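Local coordinates for protein N5-Carboxyaminoimidazole ribonucleotide synthetase (Staphylococcus aureus subsp. aureus, PDB 3ORQ) that catalyses the ATP-dependent carboxylation of 5-aminoimidazole ribonucleotide with bicarbonate to give N5-carboxyaminoimidazole ribonucleotide, a step of purine biosynthesis, at residues K224-A229 / N360-T365. Sequence-based numbering, arbitrary orientation.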
# COMPACT_ATOMS: atom_id res chain seq x y z
N LYS A 224 -10.59 -19.15 -0.69
CA LYS A 224 -11.17 -18.21 0.27
C LYS A 224 -10.41 -18.26 1.58
O LYS A 224 -10.14 -19.33 2.07
CB LYS A 224 -12.64 -18.54 0.54
CG LYS A 224 -13.30 -17.66 1.62
CD LYS A 224 -14.79 -17.77 1.58
CE LYS A 224 -15.22 -19.28 1.49
NZ LYS A 224 -15.02 -20.03 2.80
N THR A 225 -10.06 -17.10 2.11
CA THR A 225 -9.44 -16.98 3.45
C THR A 225 -10.31 -16.07 4.28
O THR A 225 -10.67 -14.98 3.82
CB THR A 225 -8.02 -16.39 3.36
OG1 THR A 225 -7.21 -17.31 2.59
CG2 THR A 225 -7.41 -16.11 4.76
N ILE A 226 -10.66 -16.54 5.48
CA ILE A 226 -11.48 -15.74 6.41
C ILE A 226 -10.71 -15.47 7.67
O ILE A 226 -10.08 -16.36 8.22
CB ILE A 226 -12.75 -16.50 6.83
CG1 ILE A 226 -13.68 -16.65 5.62
CG2 ILE A 226 -13.41 -15.81 8.05
CD1 ILE A 226 -15.00 -17.30 5.94
N VAL A 227 -10.75 -14.22 8.13
CA VAL A 227 -10.03 -13.85 9.31
C VAL A 227 -10.97 -12.98 10.12
O VAL A 227 -11.51 -12.00 9.58
CB VAL A 227 -8.74 -13.04 8.95
CG1 VAL A 227 -7.93 -12.75 10.19
CG2 VAL A 227 -7.87 -13.82 7.95
N PRO A 228 -11.12 -13.28 11.43
CA PRO A 228 -10.37 -14.30 12.15
C PRO A 228 -10.94 -15.68 11.91
O PRO A 228 -12.17 -15.82 11.72
CB PRO A 228 -10.57 -13.90 13.63
CG PRO A 228 -11.88 -13.21 13.68
CD PRO A 228 -12.05 -12.54 12.31
N ALA A 229 -10.06 -16.69 11.90
CA ALA A 229 -10.50 -18.09 11.73
C ALA A 229 -11.62 -18.43 12.76
O ALA A 229 -11.49 -18.16 13.96
CB ALA A 229 -9.33 -19.03 11.88
N ASN A 360 -17.99 -6.67 8.92
CA ASN A 360 -18.31 -6.99 10.30
C ASN A 360 -19.11 -8.28 10.45
O ASN A 360 -19.29 -8.80 11.57
CB ASN A 360 -19.09 -5.85 10.94
CG ASN A 360 -18.24 -4.65 11.19
OD1 ASN A 360 -17.09 -4.76 11.60
ND2 ASN A 360 -18.81 -3.48 10.94
N ASP A 361 -19.61 -8.78 9.34
CA ASP A 361 -20.38 -10.00 9.37
C ASP A 361 -19.80 -11.00 8.39
O ASP A 361 -20.29 -11.18 7.27
CB ASP A 361 -21.87 -9.74 9.11
CG ASP A 361 -22.74 -10.98 9.38
OD1 ASP A 361 -22.21 -12.11 9.41
OD2 ASP A 361 -23.97 -10.82 9.56
N VAL A 362 -18.77 -11.68 8.85
CA VAL A 362 -18.02 -12.63 8.04
C VAL A 362 -18.92 -13.73 7.48
O VAL A 362 -18.83 -14.08 6.30
CB VAL A 362 -16.87 -13.24 8.87
CG1 VAL A 362 -16.28 -14.36 8.16
CG2 VAL A 362 -15.75 -12.15 9.19
N ASN A 363 -19.79 -14.29 8.31
CA ASN A 363 -20.62 -15.41 7.86
C ASN A 363 -21.54 -15.03 6.71
O ASN A 363 -21.67 -15.79 5.76
CB ASN A 363 -21.36 -16.06 9.03
CG ASN A 363 -20.41 -16.79 9.98
OD1 ASN A 363 -19.21 -16.89 9.72
ND2 ASN A 363 -20.93 -17.29 11.08
N GLN A 364 -22.09 -13.83 6.77
CA GLN A 364 -22.89 -13.30 5.69
C GLN A 364 -22.05 -13.02 4.44
O GLN A 364 -22.37 -13.52 3.35
CB GLN A 364 -23.59 -12.02 6.11
CG GLN A 364 -24.47 -11.45 5.01
CD GLN A 364 -25.56 -12.42 4.58
OE1 GLN A 364 -26.51 -12.66 5.31
NE2 GLN A 364 -25.41 -12.99 3.39
N THR A 365 -20.97 -12.24 4.60
CA THR A 365 -20.05 -12.01 3.50
C THR A 365 -19.64 -13.32 2.83
O THR A 365 -19.58 -13.39 1.60
CB THR A 365 -18.78 -11.28 3.94
OG1 THR A 365 -19.12 -9.98 4.44
CG2 THR A 365 -17.81 -11.18 2.75
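I226 on strand 221-227 meets V362, in the first turn of helix 362-372, mainly through methyl groups. The branch methyl CG2 of I226 lies 3.2 Å from CG1 of V362, shorter than usual for two carbons and so perhaps partly coordinate error, while I226 CD1 lies 3.9 Å from the same V362 CG1. The two side chains approach at a slant, and V362 CG1, anti to its own backbone N (chi1 170°), is the branch that reaches the isoleucine. The other methyl, V362 CG2, comes within 4.3 Å of the backbone O of V227. V362 also packs on P312 and V314, over the seam between neighbouring strands 221-227 and 313-319. The turn that carries V362 is capped by D361, whose OD1 accepts from the backbone N of Q364 at 3.2 Å, 61° out of the carboxylate plane. Polar contacts lie around it: K224 NZ forms salt bridges with E216 and E366, the latter on the same helix, and R230 NH1 is hydrogen-bonded to N363 OD1. This is helix-on-sheet packing: the C-terminal helix of this PurK-type enzyme packs its first turn against these two strands, where the antiparallel sheet passes from the ATP-grasp domain into the C-terminal domain.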